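Local coordinates for core protein VP7 (Bluetongue virus, PDB 1BVP) that forms, as a homotrimer, capsomers that assemble on a VP3 scaffold as part of the viral inner capsid, and probably takes part in binding host-cell surface receptors, at residues 169-172 / 173-177; 216-219 / 220-223; 257-260 / 261-265. All coordinates share one frame; numbering follows the deposited sequence.

Overall arrangement
From the N terminus, the chain first passes through helices and then enters the beta domain, where contact 1 (169-177) turns it out of strand 168-170 toward strand 183-195. Contact 2 (216-223) follows, closing the short loop that takes strand 215-217 over to strand 223-225. Both reach the four-stranded sheet, at its two outermost strands within the chain; their centres are about 17 Å apart and their nearest atoms about 10 Å apart. Contact 3 (257-265) closes the turn after strand 241-252 where the helices resume, its centre about 33 Å from those of the other two. The three lie in series, neither nested nor crossing. Contacts 2 and 3 both touch the second subunit.

Contact 1 of 3, residues 169-172 / 173-177; sequences GDVQ and QIFQG
The Phe-175 ring has the carbonyl O of Gln-172 at its edge, close to the ring plane, with Gln-172 O 3.8 Å from Phe-175 CD2; Val-171 CG1 comes within 4.4 Å of Phe-175 CE2. The ring also meets Trp-225 in an edge-to-face pair. The amides of Gln-172 and Gln-173 are turned 61° apart, with Gln-173 OE1 3.4 Å from Gln-172 CG. With CG between backbone N and carbonyl carbon and a bend at chi2 (-69°), Gln-173 reaches back, and NE2 donates to Asp-170 O at 3.0 Å from above the carbonyl plane. These contacts lie where a strand of the beta-sandwich domain gives way to a turn of helical backbone conformation. The two firmer backbone bonds across it are Ile-174 N to Val-171 O, 3.3 Å and nearly straight at 170°, and Phe-175 N to Gln-172 O, 3.0 Å. Val-171 CG1 and Ile-174 CG2 lie side by side 4.1 Å apart, and both residues rest on Ile-159 of strand 158-163. The polar ends of Asp-170, Gln-172 and Gln-176 turn instead to the 227-232 region, Asp-170 OD1 bonding His-232 ND1, Gln-172 OE1 the Leu-231 N and Gln-176 NE2 the Gly-227 O.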
ATOM      1  N   GLY A 169     -20.293  32.998   9.800  1.00 40.24           N
ATOM      2  CA  GLY A 169     -19.048  33.434   9.186  1.00 36.39           C
ATOM      3  C   GLY A 169     -18.446  32.415   8.242  1.00 36.03           C
ATOM      4  O   GLY A 169     -18.906  31.273   8.138  1.00 38.26           O
ATOM      5  N   ASP A 170     -17.453  32.864   7.487  1.00 37.79           N
ATOM      6  CA  ASP A 170     -16.759  32.020   6.521  1.00 36.82           C
ATOM      7  C   ASP A 170     -15.507  31.502   7.209  1.00 39.02           C
ATOM      8  O   ASP A 170     -14.786  32.246   7.872  1.00 40.20           O
ATOM      9  CB  ASP A 170     -16.403  32.814   5.258  1.00 34.25           C
ATOM     10  CG  ASP A 170     -17.589  32.969   4.294  1.00 35.49           C
ATOM     11  OD1 ASP A 170     -18.705  32.415   4.553  1.00 30.01           O
ATOM     12  OD2 ASP A 170     -17.378  33.649   3.250  1.00 36.85           O
ATOM     13  N   VAL A 171     -15.185  30.250   6.953  1.00 38.78           N
ATOM     14  CA  VAL A 171     -14.074  29.624   7.624  1.00 35.46           C
ATOM     15  C   VAL A 171     -12.924  29.127   6.711  1.00 35.64           C
ATOM     16  O   VAL A 171     -11.829  28.815   7.190  1.00 35.51           O
ATOM     17  CB  VAL A 171     -14.702  28.533   8.503  1.00 34.30           C
ATOM     18  CG1 VAL A 171     -13.837  27.364   8.637  1.00 42.08           C
ATOM     19  CG2 VAL A 171     -15.027  29.113   9.829  1.00 29.36           C
ATOM     20  N   GLN A 172     -13.119  29.195   5.399  1.00 31.55           N
ATOM     21  CA  GLN A 172     -12.117  28.712   4.453  1.00 27.41           C
ATOM     22  C   GLN A 172     -10.667  29.161   4.541  1.00 27.85           C
ATOM     23  O   GLN A 172      -9.789  28.375   4.237  1.00 37.46           O
ATOM     24  CB  GLN A 172     -12.564  28.971   3.039  1.00 27.89           C
ATOM     25  CG  GLN A 172     -12.715  30.436   2.755  1.00 29.31           C
ATOM     26  CD  GLN A 172     -14.150  30.871   2.788  1.00 30.68           C
ATOM     27  OE1 GLN A 172     -15.020  30.204   3.379  1.00 29.45           O
ATOM     28  NE2 GLN A 172     -14.430  31.960   2.096  1.00 33.97           N
ATOM     29  N   GLN A 173     -10.393  30.404   4.913  1.00 23.37           N
ATOM     30  CA  GLN A 173      -9.012  30.867   4.944  1.00 25.54           C
ATOM     31  C   GLN A 173      -8.066  30.127   5.858  1.00 23.03           C
ATOM     32  O   GLN A 173      -6.848  30.220   5.681  1.00 24.97           O
ATOM     33  CB  GLN A 173      -8.894  32.394   5.144  1.00 41.18           C
ATOM     34  CG  GLN A 173      -9.731  33.002   6.274  1.00 64.57           C
ATOM     35  CD  GLN A 173     -11.271  32.984   6.021  1.00 77.61           C
ATOM     36  OE1 GLN A 173     -11.746  32.893   4.873  1.00 78.99           O
ATOM     37  NE2 GLN A 173     -12.044  33.066   7.110  1.00 81.44           N
ATOM     38  N   ILE A 174      -8.602  29.382   6.821  1.00 20.59           N
ATOM     39  CA  ILE A 174      -7.757  28.628   7.773  1.00 21.16           C
ATOM     40  C   ILE A 174      -7.072  27.479   7.003  1.00 25.52           C
ATOM     41  O   ILE A 174      -5.947  27.061   7.331  1.00 29.14           O
ATOM     42  CB  ILE A 174      -8.634  28.103   8.994  1.00 19.14           C
ATOM     43  CG1 ILE A 174      -7.812  27.373  10.047  1.00 18.09           C
ATOM     44  CG2 ILE A 174      -9.719  27.152   8.531  1.00 22.39           C
ATOM     45  CD1 ILE A 174      -6.928  28.253  10.844  1.00 22.07           C
ATOM     46  N   PHE A 175      -7.756  27.029   5.947  1.00 26.32           N
ATOM     47  CA  PHE A 175      -7.310  25.955   5.065  1.00 25.52           C
ATOM     48  C   PHE A 175      -6.403  26.388   3.920  1.00 31.39           C
ATOM     49  O   PHE A 175      -5.715  25.551   3.329  1.00 39.64           O
ATOM     50  CB  PHE A 175      -8.508  25.281   4.412  1.00 20.58           C
ATOM     51  CG  PHE A 175      -9.351  24.496   5.355  1.00 24.39           C
ATOM     52  CD1 PHE A 175      -9.013  23.189   5.688  1.00 26.41           C
ATOM     53  CD2 PHE A 175     -10.505  25.041   5.890  1.00 24.08           C
ATOM     54  CE1 PHE A 175      -9.821  22.431   6.543  1.00 23.59           C
ATOM     55  CE2 PHE A 175     -11.323  24.297   6.745  1.00 21.15           C
ATOM     56  CZ  PHE A 175     -10.983  22.994   7.072  1.00 21.57           C
ATOM     57  N   GLN A 176      -6.425  27.671   3.577  1.00 30.23           N
ATOM     58  CA  GLN A 176      -5.666  28.191   2.437  1.00 29.17           C
ATOM     59  C   GLN A 176      -4.185  28.462   2.646  1.00 31.55           C
ATOM     60  O   GLN A 176      -3.706  28.469   3.786  1.00 33.63           O
ATOM     61  CB  GLN A 176      -6.433  29.372   1.808  1.00 27.36           C
ATOM     62  CG  GLN A 176      -7.878  28.896   1.408  1.00 35.32           C
ATOM     63  CD  GLN A 176      -8.808  29.988   0.885  1.00 46.42           C
ATOM     64  OE1 GLN A 176      -8.581  31.188   1.121  1.00 55.68           O
ATOM     65  NE2 GLN A 176      -9.873  29.578   0.179  1.00 44.11           N
ATOM     66  N   GLY A 177      -3.440  28.491   1.538  1.00 34.20           N
ATOM     67  CA  GLY A 177      -2.005  28.741   1.594  1.00 36.78           C
ATOM     68  C   GLY A 177      -1.088  27.584   1.966  1.00 42.27           C
ATOM     69  O   GLY A 177       0.132  27.707   1.882  1.00 47.06           O
TER

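Contact 2 of 3, residues 216-219 / 220-223; sequences DMRA and GRII
The carbonyl O of Met-217, a residue whose side chain packs on Ile-223, accepts a hydrogen bond from the indole NE1 of Trp-188, in strand 183-195 of the larger sheet. The apolar contact across the loop is made by the near part of the methionine: Met-217 CB lies 3.5 Å from Ile-223 CD1, and Met-217 CG lies 3.9 Å from the same methyl. Ile-223 puts CG1 beside its own backbone N (chi1 -69°), carrying CD1 to the methionine, and the two side chains pass each other at a slant. Gly-220 reverses the chain between them with a positive phi of 69°, a backbone conformation that favours glycine, and its backbone is also hydrogen-bonded to Trp-188. On the outer side the guanidinium groups of Arg-218 and Arg-221 come near one another, with Arg-218 NH2 4.4 Å from Arg-221 NH1, a separation limited in certainty by the poor order of Arg-218. Each has a long, weak ion pair to the second subunit, Arg-218 with Glu-133 and Arg-221 with Glu-131 of that neighbouring chain, which may partly offset their like charge. Backbone bonds of Met-217 to Val-210 and of Ile-223 to Leu-186 place the two ends of the loop in different sheets, the connection from one sheet to the other expected of an antiparallel beta-sandwich such as the jelly-roll domain of VP7.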
ATOM      1  N   ASP A 216     -26.234  23.339   1.700  1.00 31.25           N
ATOM      2  CA  ASP A 216     -26.165  22.792   3.038  1.00 36.76           C
ATOM      3  C   ASP A 216     -25.648  21.385   3.128  1.00 34.51           C
ATOM      4  O   ASP A 216     -26.197  20.486   2.497  1.00 40.33           O
ATOM      5  CB  ASP A 216     -27.550  22.858   3.676  1.00 45.39           C
ATOM      6  CG  ASP A 216     -27.510  23.404   5.075  1.00 51.26           C
ATOM      7  OD1 ASP A 216     -27.269  24.647   5.242  1.00 49.60           O
ATOM      8  OD2 ASP A 216     -27.706  22.564   5.992  1.00 56.67           O
ATOM      9  N   MET A 217     -24.655  21.175   3.988  1.00 30.73           N
ATOM     10  CA  MET A 217     -24.070  19.853   4.170  1.00 25.84           C
ATOM     11  C   MET A 217     -24.352  19.231   5.538  1.00 28.02           C
ATOM     12  O   MET A 217     -24.189  19.882   6.563  1.00 33.43           O
ATOM     13  CB  MET A 217     -22.556  19.903   3.934  1.00 26.85           C
ATOM     14  CG  MET A 217     -22.092  20.519   2.583  1.00 33.13           C
ATOM     15  SD  MET A 217     -22.613  19.695   1.000  1.00 32.95           S
ATOM     16  CE  MET A 217     -23.192  18.000   1.580  1.00 37.64           C
ATOM     17  N   ARG A 218     -24.792  17.975   5.545  1.00 29.92           N
ATOM     18  CA  ARG A 218     -25.063  17.242   6.776  1.00 32.18           C
ATOM     19  C   ARG A 218     -23.785  16.939   7.538  1.00 32.40           C
ATOM     20  O   ARG A 218     -22.699  16.839   6.966  1.00 38.44           O
ATOM     21  CB  ARG A 218     -25.705  15.908   6.468  1.00 41.94           C
ATOM     22  CG  ARG A 218     -27.048  15.989   5.807  1.00 63.62           C
ATOM     23  CD  ARG A 218     -27.728  14.642   5.944  1.00 79.92           C
ATOM     24  NE  ARG A 218     -27.534  14.131   7.306  1.00 91.44           N
ATOM     25  CZ  ARG A 218     -27.964  12.954   7.744  1.00 95.49           C
ATOM     26  NH1 ARG A 218     -28.634  12.134   6.933  1.00 94.93           N
ATOM     27  NH2 ARG A 218     -27.719  12.599   9.003  1.00 97.03           N
ATOM     28  N   ALA A 219     -23.917  16.728   8.833  1.00 31.84           N
ATOM     29  CA  ALA A 219     -22.756  16.414   9.636  1.00 25.51           C
ATOM     30  C   ALA A 219     -22.551  14.924   9.514  1.00 25.30           C
ATOM     31  O   ALA A 219     -23.500  14.189   9.211  1.00 23.76           O
ATOM     32  CB  ALA A 219     -23.002  16.775  11.057  1.00 22.79           C
ATOM     33  N   GLY A 220     -21.311  14.493   9.738  1.00 24.81           N
ATOM     34  CA  GLY A 220     -20.965  13.080   9.698  1.00 22.15           C
ATOM     35  C   GLY A 220     -20.987  12.353   8.371  1.00 20.54           C
ATOM     36  O   GLY A 220     -21.120  11.142   8.344  1.00 24.14           O
ATOM     37  N   ARG A 221     -20.825  13.088   7.283  1.00 22.30           N
ATOM     38  CA  ARG A 221     -20.820  12.546   5.942  1.00 25.34           C
ATOM     39  C   ARG A 221     -19.662  13.250   5.254  1.00 29.99           C
ATOM     40  O   ARG A 221     -19.427  14.457   5.491  1.00 34.71           O
ATOM     41  CB  ARG A 221     -22.131  12.894   5.208  1.00 32.13           C
ATOM     42  CG  ARG A 221     -23.094  11.726   5.036  1.00 46.55           C
ATOM     43  CD  ARG A 221     -23.829  11.401   6.329  1.00 63.70           C
ATOM     44  NE  ARG A 221     -24.096   9.967   6.489  1.00 76.75           N
ATOM     45  CZ  ARG A 221     -24.235   9.338   7.664  1.00 82.60           C
ATOM     46  NH1 ARG A 221     -24.144  10.001   8.827  1.00 79.49           N
ATOM     47  NH2 ARG A 221     -24.422   8.017   7.680  1.00 85.17           N
ATOM     48  N   ILE A 222     -18.931  12.500   4.431  1.00 30.16           N
ATOM     49  CA  ILE A 222     -17.792  13.056   3.692  1.00 25.78           C
ATOM     50  C   ILE A 222     -18.227  14.080   2.663  1.00 22.53           C
ATOM     51  O   ILE A 222     -19.151  13.846   1.887  1.00 24.52           O
ATOM     52  CB  ILE A 222     -16.958  11.961   2.988  1.00 17.65           C
ATOM     53  CG1 ILE A 222     -16.320  11.081   4.044  1.00 17.62           C
ATOM     54  CG2 ILE A 222     -15.810  12.584   2.223  1.00 11.78           C
ATOM     55  CD1 ILE A 222     -15.728   9.845   3.490  1.00 23.05           C
ATOM     56  N   ILE A 223     -17.504  15.186   2.629  1.00 19.05           N
ATOM     57  CA  ILE A 223     -17.777  16.261   1.725  1.00 16.27           C
ATOM     58  C   ILE A 223     -16.558  16.481   0.840  1.00 19.90           C
ATOM     59  O   ILE A 223     -15.429  16.612   1.318  1.00 21.13           O
ATOM     60  CB  ILE A 223     -18.022  17.548   2.526  1.00 19.65           C
ATOM     61  CG1 ILE A 223     -19.332  17.452   3.294  1.00 20.15           C
ATOM     62  CG2 ILE A 223     -17.971  18.781   1.622  1.00 15.68           C
ATOM     63  CD1 ILE A 223     -19.379  18.442   4.439  1.00 18.38           C
TER

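Contact 3 of 3, residues 257-260 / 261-265; sequences LNQY and PALTA
Leu-257 meets Leu-263 and Thr-264 in the connection from strand 241-252 to helix 263-271, which enters the helix through a type II beta turn from Tyr-260 to Leu-263. The leucine crosses Thr-264 at about a right angle, its CG 3.6 Å from Thr-264 OG1, while Leu-257 O sits 3.4 Å from Leu-263 CB and Leu-257 CD1 4.3 Å from Leu-263 CD1. Gln-259 then places its CG 4.1 Å from Leu-263 CD1; at its polar end NE2 is bonded to Thr-256 O and Pro-301 O, two carbonyls that fix the far end of the side chain. Tyr-260, the first residue of the turn, supplies the carbonyl that closes it: Leu-263 N donates to Tyr-260 O at 3.1 Å, from a position tilted 35° out of the carbonyl plane. Pro-261 and Ala-262 fill the two corners, Ala-262 with a positive phi of 53° as the second corner of a type II turn requires, and Ala-262 is also the N-cap of the helix. In the trimer, Pro-261 meets Ala-262 of the second subunit, and Ala-262 in turn meets Pro-261 of the third, so the turn packs against its own copies. The Tyr-260 ring, directed by a CG anti to the backbone N (chi1 179°), lies against helix 103-116 and Leu-311. One of its faces receives Pro-261 in a CH-pi contact: Pro-261 CD is 3.8 Å from the centroid of the Tyr-260 ring and displaced toward the rim, the nearest ring atom being Tyr-260 CG, 3.6 Å from that CD.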
ATOM      1  N   LEU A 257       4.118   7.386  -2.678  1.00 18.81           N
ATOM      2  CA  LEU A 257       4.757   6.089  -2.838  1.00 11.25           C
ATOM      3  C   LEU A 257       3.908   5.120  -3.680  1.00 11.47           C
ATOM      4  O   LEU A 257       4.269   3.971  -3.845  1.00 15.82           O
ATOM      5  CB  LEU A 257       5.006   5.499  -1.458  1.00  5.39           C
ATOM      6  CG  LEU A 257       6.436   5.403  -0.946  1.00  9.65           C
ATOM      7  CD1 LEU A 257       7.379   6.395  -1.564  1.00  7.84           C
ATOM      8  CD2 LEU A 257       6.384   5.530   0.533  1.00  9.46           C
ATOM      9  N   ASN A 258       2.740   5.561  -4.131  1.00  9.24           N
ATOM     10  CA  ASN A 258       1.883   4.726  -4.955  1.00 10.69           C
ATOM     11  C   ASN A 258       1.949   5.179  -6.403  1.00 13.28           C
ATOM     12  O   ASN A 258       1.017   4.941  -7.134  1.00 17.16           O
ATOM     13  CB  ASN A 258       0.426   4.838  -4.547  1.00 17.06           C
ATOM     14  CG  ASN A 258       0.161   4.356  -3.141  1.00 21.68           C
ATOM     15  OD1 ASN A 258      -0.268   5.130  -2.305  1.00 27.16           O
ATOM     16  ND2 ASN A 258       0.349   3.074  -2.889  1.00 21.51           N
ATOM     17  N   GLN A 259       3.003   5.887  -6.801  1.00 10.61           N
ATOM     18  CA  GLN A 259       3.135   6.359  -8.185  1.00  7.80           C
ATOM     19  C   GLN A 259       3.532   5.229  -9.142  1.00 12.11           C
ATOM     20  O   GLN A 259       3.232   5.257 -10.342  1.00 13.24           O
ATOM     21  CB  GLN A 259       4.189   7.456  -8.251  1.00  2.59           C
ATOM     22  CG  GLN A 259       5.493   7.039  -7.666  1.00  2.00           C
ATOM     23  CD  GLN A 259       6.567   8.078  -7.818  1.00 10.07           C
ATOM     24  OE1 GLN A 259       7.021   8.352  -8.926  1.00 18.29           O
ATOM     25  NE2 GLN A 259       7.010   8.643  -6.707  1.00 12.77           N
ATOM     26  N   TYR A 260       4.162   4.210  -8.573  1.00 13.39           N
ATOM     27  CA  TYR A 260       4.635   3.068  -9.312  1.00 10.27           C
ATOM     28  C   TYR A 260       4.250   1.840  -8.488  1.00 13.25           C
ATOM     29  O   TYR A 260       4.468   1.826  -7.291  1.00 15.04           O
ATOM     30  CB  TYR A 260       6.164   3.175  -9.485  1.00  5.88           C
ATOM     31  CG  TYR A 260       6.736   1.991 -10.231  1.00 13.16           C
ATOM     32  CD1 TYR A 260       7.108   0.833  -9.533  1.00 14.16           C
ATOM     33  CD2 TYR A 260       6.805   1.975 -11.640  1.00 10.93           C
ATOM     34  CE1 TYR A 260       7.512  -0.297 -10.199  1.00 17.01           C
ATOM     35  CE2 TYR A 260       7.224   0.837 -12.318  1.00 12.59           C
ATOM     36  CZ  TYR A 260       7.566  -0.291 -11.584  1.00 16.87           C
ATOM     37  OH  TYR A 260       7.910  -1.454 -12.182  1.00 17.63           O
ATOM     38  N   PRO A 261       3.723   0.773  -9.131  1.00 13.94           N
ATOM     39  CA  PRO A 261       3.328  -0.431  -8.394  1.00  8.39           C
ATOM     40  C   PRO A 261       4.369  -0.991  -7.455  1.00  9.00           C
ATOM     41  O   PRO A 261       5.469  -1.316  -7.858  1.00 16.29           O
ATOM     42  CB  PRO A 261       2.919  -1.421  -9.484  1.00  2.00           C
ATOM     43  CG  PRO A 261       3.334  -0.769 -10.764  1.00  7.88           C
ATOM     44  CD  PRO A 261       3.371   0.667 -10.559  1.00  9.38           C
ATOM     45  N   ALA A 262       3.970  -1.119  -6.191  1.00  9.95           N
ATOM     46  CA  ALA A 262       4.798  -1.610  -5.102  1.00  4.11           C
ATOM     47  C   ALA A 262       6.137  -0.925  -4.907  1.00  5.21           C
ATOM     48  O   ALA A 262       7.078  -1.535  -4.349  1.00 11.18           O
ATOM     49  CB  ALA A 262       4.955  -3.098  -5.129  1.00  2.05           C
ATOM     50  N   LEU A 263       6.174   0.384  -5.189  1.00  5.09           N
ATOM     51  CA  LEU A 263       7.406   1.170  -5.009  1.00  7.96           C
ATOM     52  C   LEU A 263       7.993   0.963  -3.596  1.00 13.42           C
ATOM     53  O   LEU A 263       9.209   0.810  -3.417  1.00 16.14           O
ATOM     54  CB  LEU A 263       7.132   2.653  -5.236  1.00  3.64           C
ATOM     55  CG  LEU A 263       8.213   3.457  -5.953  1.00  7.29           C
ATOM     56  CD1 LEU A 263       8.176   4.890  -5.464  1.00  3.51           C
ATOM     57  CD2 LEU A 263       9.557   2.855  -5.743  1.00  2.06           C
ATOM     58  N   THR A 264       7.112   0.915  -2.595  1.00 12.32           N
ATOM     59  CA  THR A 264       7.546   0.735  -1.224  1.00 10.77           C
ATOM     60  C   THR A 264       8.308  -0.575  -1.035  1.00  7.94           C
ATOM     61  O   THR A 264       9.365  -0.602  -0.419  1.00  8.83           O
ATOM     62  CB  THR A 264       6.351   0.792  -0.255  1.00 17.01           C
ATOM     63  OG1 THR A 264       5.525   1.909  -0.584  1.00 21.66           O
ATOM     64  CG2 THR A 264       6.839   0.990   1.157  1.00 11.86           C
ATOM     65  N   ALA A 265       7.784  -1.664  -1.587  1.00  7.47           N
ATOM     66  CA  ALA A 265       8.438  -2.954  -1.457  1.00  2.13           C
ATOM     67  C   ALA A 265       9.809  -2.933  -2.139  1.00  5.59           C
ATOM     68  O   ALA A 265      10.747  -3.602  -1.672  1.00 14.57           O
ATOM     69  CB  ALA A 265       7.572  -4.011  -2.037  1.00  2.08           C
TER